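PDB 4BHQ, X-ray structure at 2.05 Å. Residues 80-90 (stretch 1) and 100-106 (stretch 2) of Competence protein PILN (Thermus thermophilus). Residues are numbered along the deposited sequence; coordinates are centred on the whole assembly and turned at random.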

ATOM      1  N   ALA A  80       8.319   6.344   0.566  1.00 23.35           N
ATOM      2  CA  ALA A  80       8.066   6.869   1.901  1.00 25.31           C
ATOM      3  C   ALA A  80       9.350   7.476   2.431  1.00 27.54           C
ATOM      4  O   ALA A  80      10.433   7.033   2.074  1.00 27.73           O
ATOM      5  CB  ALA A  80       7.607   5.713   2.805  1.00 30.20           C
ATOM      6  N   ARG A  81       9.237   8.482   3.300  1.00 25.34           N
ATOM      7  CA  ARG A  81      10.426   8.980   3.974  1.00 27.53           C
ATOM      8  C   ARG A  81      10.016   9.608   5.299  1.00 28.16           C
ATOM      9  O   ARG A  81       8.924  10.130   5.418  1.00 26.90           O
ATOM     10  CB  ARG A  81      11.211   9.988   3.116  1.00 26.20           C
ATOM     11  CG  ARG A  81      10.517  11.350   2.987  1.00 26.77           C
ATOM     12  CD  ARG A  81      11.386  12.331   2.165  1.00 30.61           C
ATOM     13  NE  ARG A  81      10.711  13.590   1.956  1.00 32.63           N
ATOM     14  CZ  ARG A  81      11.040  14.713   2.575  1.00 33.51           C
ATOM     15  NH1 ARG A  81      12.078  14.747   3.427  1.00 37.10           N
ATOM     16  NH2 ARG A  81      10.319  15.776   2.365  1.00 33.46           N
ATOM     17  N   ALA A  82      10.921   9.580   6.274  1.00 32.75           N
ATOM     18  CA  ALA A  82      10.625  10.214   7.586  1.00 30.98           C
ATOM     19  C   ALA A  82      11.190  11.602   7.621  1.00 30.53           C
ATOM     20  O   ALA A  82      12.245  11.864   7.092  1.00 34.57           O
ATOM     21  CB  ALA A  82      11.136   9.333   8.759  1.00 36.28           C
ATOM     22  N   LEU A  83      10.457  12.519   8.221  1.00 33.88           N
ATOM     23  CA  LEU A  83      10.898  13.935   8.265  1.00 37.34           C
ATOM     24  C   LEU A  83      11.685  14.215   9.557  1.00 41.26           C
ATOM     25  O   LEU A  83      11.238  13.865  10.645  1.00 35.14           O
ATOM     26  CB  LEU A  83       9.702  14.860   8.207  1.00 37.84           C
ATOM     27  CG  LEU A  83       9.208  15.326   6.826  1.00 37.94           C
ATOM     28  CD1 LEU A  83       8.851  14.192   5.905  1.00 33.69           C
ATOM     29  CD2 LEU A  83       8.025  16.282   7.010  1.00 44.41           C
ATOM     30  N   SER A  84      12.875  14.828   9.414  1.00 43.44           N
ATOM     31  CA  SER A  84      13.508  15.532  10.551  1.00 42.45           C
ATOM     32  C   SER A  84      12.521  16.490  11.206  1.00 44.26           C
ATOM     33  O   SER A  84      11.538  16.994  10.584  1.00 42.37           O
ATOM     34  CB  SER A  84      14.717  16.330  10.059  1.00 48.98           C
ATOM     35  OG  SER A  84      14.284  17.458   9.324  1.00 51.21           O
ATOM     36  N   GLU A  85      12.749  16.747  12.477  1.00 53.98           N
ATOM     37  CA  GLU A  85      11.900  17.647  13.283  1.00 57.97           C
ATOM     38  C   GLU A  85      11.881  19.046  12.660  1.00 48.35           C
ATOM     39  O   GLU A  85      10.836  19.710  12.611  1.00 44.16           O
ATOM     40  CB  GLU A  85      12.437  17.699  14.718  1.00 60.18           C
ATOM     41  CG  GLU A  85      12.534  16.313  15.369  1.00 74.54           C
ATOM     42  CD  GLU A  85      13.640  15.371  14.768  1.00 79.83           C
ATOM     43  OE1 GLU A  85      14.584  15.864  14.082  1.00 73.15           O
ATOM     44  OE2 GLU A  85      13.571  14.118  14.991  1.00 79.49           O
ATOM     45  N   GLU A  86      13.042  19.454  12.156  1.00 53.71           N
ATOM     46  CA  GLU A  86      13.232  20.761  11.521  1.00 54.52           C
ATOM     47  C   GLU A  86      12.388  20.865  10.285  1.00 52.49           C
ATOM     48  O   GLU A  86      11.727  21.881  10.061  1.00 54.99           O
ATOM     49  CB  GLU A  86      14.695  20.962  11.118  1.00 55.39           C
ATOM     50  CG  GLU A  86      15.638  21.279  12.271  1.00 61.17           C
ATOM     51  CD  GLU A  86      16.858  20.383  12.286  1.00 65.79           C
ATOM     52  OE1 GLU A  86      16.764  19.268  11.748  1.00 66.20           O
ATOM     53  OE2 GLU A  86      17.898  20.762  12.868  1.00 73.74           O
ATOM     54  N   GLU A  87      12.404  19.810   9.466  1.00 50.61           N
ATOM     55  CA  GLU A  87      11.670  19.891   8.211  1.00 52.88           C
ATOM     56  C   GLU A  87      10.168  19.918   8.516  1.00 46.70           C
ATOM     57  O   GLU A  87       9.402  20.735   7.938  1.00 44.70           O
ATOM     58  CB  GLU A  87      12.085  18.814   7.215  1.00 46.43           C
ATOM     59  CG  GLU A  87      11.360  18.948   5.878  1.00 49.15           C
ATOM     60  CD  GLU A  87      11.811  17.900   4.849  1.00 46.07           C
ATOM     61  OE1 GLU A  87      12.594  17.011   5.211  1.00 46.38           O
ATOM     62  OE2 GLU A  87      11.402  17.972   3.678  1.00 44.43           O
ATOM     63  N   ALA A  88       9.758  19.079   9.464  1.00 39.08           N
ATOM     64  CA  ALA A  88       8.338  19.056   9.835  1.00 40.23           C
ATOM     65  C   ALA A  88       7.903  20.404  10.361  1.00 40.88           C
ATOM     66  O   ALA A  88       6.819  20.905  10.015  1.00 41.74           O
ATOM     67  CB  ALA A  88       8.106  17.982  10.900  1.00 46.41           C
ATOM     68  N   ALA A  89       8.745  21.015  11.211  1.00 49.01           N
ATOM     69  CA  ALA A  89       8.473  22.389  11.692  1.00 50.55           C
ATOM     70  C   ALA A  89       8.360  23.447  10.549  1.00 47.15           C
ATOM     71  O   ALA A  89       7.386  24.178  10.479  1.00 52.46           O
ATOM     72  CB  ALA A  89       9.523  22.788  12.708  1.00 50.38           C
ATOM     73  N   ARG A  90       9.317  23.466   9.621  1.00 43.75           N
ATOM     74  CA  ARG A  90       9.231  24.342   8.444  1.00 40.72           C
ATOM     75  C   ARG A  90       8.023  24.095   7.566  1.00 42.18           C
ATOM     76  O   ARG A  90       7.394  25.063   7.081  1.00 47.51           O
ATOM     77  CB  ARG A  90      10.478  24.205   7.566  1.00 48.88           C
ATOM     78  CG  ARG A  90      11.762  24.747   8.161  1.00 52.35           C
ATOM     79  CD  ARG A  90      12.875  24.942   7.106  1.00 50.54           C
ATOM     80  NE  ARG A  90      13.245  23.718   6.374  1.00 48.18           N
ATOM     81  CZ  ARG A  90      14.016  22.745   6.863  1.00 55.35           C
ATOM     82  NH1 ARG A  90      14.530  22.825   8.099  1.00 56.81           N
ATOM     83  NH2 ARG A  90      14.275  21.677   6.117  1.00 55.47           N
ATOM     84  N   LYS A 100      -0.555  20.784   9.679  1.00 43.21           N
ATOM     85  CA  LYS A 100      -0.280  19.613  10.504  1.00 41.08           C
ATOM     86  C   LYS A 100       1.224  19.307  10.534  1.00 42.91           C
ATOM     87  O   LYS A 100       1.937  19.581   9.559  1.00 38.94           O
ATOM     88  CB  LYS A 100      -1.042  18.420   9.989  1.00 40.00           C
ATOM     89  CG  LYS A 100      -2.498  18.700   9.770  1.00 40.54           C
ATOM     90  CD  LYS A 100      -3.204  17.484   9.225  1.00 40.27           C
ATOM     91  CE  LYS A 100      -4.613  17.904   8.804  1.00 48.23           C
ATOM     92  NZ  LYS A 100      -5.554  16.757   8.776  1.00 54.14           N
ATOM     93  N   ARG A 101       1.703  18.808  11.662  1.00 44.19           N
ATOM     94  CA  ARG A 101       3.080  18.466  11.758  1.00 54.93           C
ATOM     95  C   ARG A 101       3.221  16.970  11.420  1.00 51.16           C
ATOM     96  O   ARG A 101       2.892  16.060  12.195  1.00 51.00           O
ATOM     97  CB  ARG A 101       3.777  18.865  13.082  1.00 57.06           C
ATOM     98  CG  ARG A 101       5.233  18.360  13.138  1.00 66.24           C
ATOM     99  CD  ARG A 101       6.145  19.034  14.195  1.00 79.70           C
ATOM    100  NE  ARG A 101       6.080  20.511  14.233  1.00 74.18           N
ATOM    101  CZ  ARG A 101       6.696  21.269  15.142  1.00 78.74           C
ATOM    102  NH1 ARG A 101       7.442  20.713  16.098  1.00 75.90           N
ATOM    103  NH2 ARG A 101       6.556  22.591  15.114  1.00 82.09           N
ATOM    104  N   ILE A 102       3.801  16.783  10.238  1.00 42.01           N
ATOM    105  CA  ILE A 102       3.906  15.527   9.577  1.00 34.03           C
ATOM    106  C   ILE A 102       5.100  14.800  10.111  1.00 36.11           C
ATOM    107  O   ILE A 102       6.152  15.387  10.369  1.00 38.51           O
ATOM    108  CB  ILE A 102       3.970  15.784   8.039  1.00 35.62           C
ATOM    109  CG1 ILE A 102       2.661  16.429   7.605  1.00 29.70           C
ATOM    110  CG2 ILE A 102       4.187  14.534   7.230  1.00 33.65           C
ATOM    111  CD1 ILE A 102       1.481  15.684   8.143  1.00 36.14           C
ATOM    112  N   ARG A 103       4.960  13.488  10.220  1.00 35.49           N
ATOM    113  CA  ARG A 103       6.071  12.646  10.633  1.00 33.09           C
ATOM    114  C   ARG A 103       6.659  11.828   9.431  1.00 34.21           C
ATOM    115  O   ARG A 103       7.864  11.617   9.310  1.00 27.60           O
ATOM    116  CB  ARG A 103       5.549  11.777  11.768  1.00 38.19           C
ATOM    117  CG  ARG A 103       6.607  10.893  12.390  1.00 49.41           C
ATOM    118  CD  ARG A 103       7.659  11.743  13.089  1.00 63.38           C
ATOM    119  NE  ARG A 103       8.746  10.915  13.605  1.00 73.36           N
ATOM    120  CZ  ARG A 103       9.989  11.327  13.786  1.00 76.04           C
ATOM    121  NH1 ARG A 103      10.343  12.577  13.499  1.00 89.43           N
ATOM    122  NH2 ARG A 103      10.882  10.478  14.250  1.00 91.20           N
ATOM    123  N   VAL A 104       5.771  11.374   8.546  1.00 30.20           N
ATOM    124  CA  VAL A 104       6.181  10.618   7.386  1.00 29.16           C
ATOM    125  C   VAL A 104       5.533  11.171   6.099  1.00 23.80           C
ATOM    126  O   VAL A 104       4.378  11.573   6.096  1.00 24.86           O
ATOM    127  CB  VAL A 104       5.826   9.111   7.554  1.00 27.91           C
ATOM    128  CG1 VAL A 104       5.897   8.408   6.233  1.00 27.77           C
ATOM    129  CG2 VAL A 104       6.841   8.454   8.540  1.00 30.06           C
ATOM    130  N   GLU A 105       6.291  11.178   5.023  1.00 21.25           N
ATOM    131  CA  GLU A 105       5.733  11.615   3.748  1.00 22.86           C
ATOM    132  C   GLU A 105       5.836  10.529   2.695  1.00 23.05           C
ATOM    133  O   GLU A 105       6.916   9.928   2.509  1.00 25.25           O
ATOM    134  CB  GLU A 105       6.520  12.855   3.236  1.00 21.90           C
ATOM    135  CG  GLU A 105       5.916  13.469   2.007  1.00 25.31           C
ATOM    136  CD  GLU A 105       6.686  14.743   1.572  1.00 26.08           C
ATOM    137  OE1 GLU A 105       7.783  14.626   1.042  1.00 27.33           O
ATOM    138  OE2 GLU A 105       6.127  15.824   1.760  1.00 26.70           O
ATOM    139  N   PHE A 106       4.736  10.341   1.968  1.00 20.45           N
ATOM    140  CA  PHE A 106       4.686   9.389   0.849  1.00 21.70           C
ATOM    141  C   PHE A 106       4.635  10.160  -0.446  1.00 22.12           C
ATOM    142  O   PHE A 106       3.781  11.023  -0.600  1.00 25.61           O
ATOM    143  CB  PHE A 106       3.415   8.532   0.950  1.00 23.66           C
ATOM    144  CG  PHE A 106       3.458   7.545   2.079  1.00 21.39           C
ATOM    145  CD1 PHE A 106       4.024   6.318   1.907  1.00 22.94           C
ATOM    146  CD2 PHE A 106       2.870   7.857   3.299  1.00 24.77           C
ATOM    147  CE1 PHE A 106       4.057   5.366   2.945  1.00 22.61           C
ATOM    148  CE2 PHE A 106       2.888   6.910   4.340  1.00 27.80           C
ATOM    149  CZ  PHE A 106       3.522   5.683   4.162  1.00 21.57           C
TER
HETATM  150  O   HOH W   1       5.019  19.078   8.741  1.00 35.51           O

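The apolar centre of this contact lies where the chain leaves strand 80-82 and enters the helix beginning at E85. L83, buried, sets its CB sideways to the other stretch and reaches it with both methyls: CD1 of L83 lies 3.8 Å from CB of E105, and CD2 of L83 lies 4.2 Å from CB of I102. One turn into the helix, A88 points toward stretch 2, with CB of A88 3.3 Å from O of I102 and 3.7 Å from CG of R101. Beside it, CB of A89 lies over one face of the R101 guanidinium, 3.8 Å from NH2 of R101, although its CA-to-CB bond points away overall. A single water joins the two backbones here: the water O accepts from N of I102 (3.0 Å) and lies 2.9 Å from O of A88 and 3.2 Å from O of K100.

The strand carrying A80 to A82 and the strand through E105 and F106 run antiparallel, their directions 159° apart. R81 and E105 form the hydrogen-bonded pair, with N of R81 donating to O of E105 (2.8 Å) and N of E105 to O of R81 (2.9 Å). Past the end of strand 80-82, N of L83 donates to O of R103 (3.0 Å, nearly straight at 173°), extending the ladder to the corner at R103. The flanking non-hydrogen-bonded pairs, A80 with F106 and A82 with V104, bring their CA atoms closer, to 4.3 and 4.5 Å respectively, and share one face of the sheet. There CB of A80 meets CE1 of F106 at 3.6 Å, while CB of A82 and CG2 of V104 are a looser 4.4 Å apart.

The opposite face carries R81 and E105, whose side chains form a salt bridge. OE1 of E105 sits at the edge of the guanidinium, near its plane, and accepts from both NE (3.2 Å) and NH2 (3.1 Å) of R81. The same guanidinium also grips E87 in the helix, NH1 of R81 to OE1 of E87 at 2.9 Å and NH2 of R81 to OE2 of E87 at 2.8 Å, so one arginine links strand, neighbouring strand and helix. S84 caps that helix, its OG accepting from N of E87 at 3.0 Å. At the outer edge, R103 starts away but its end returns, and NH1 of R103 makes a long salt bridge of 3.9 Å to OE2 of the exposed E85.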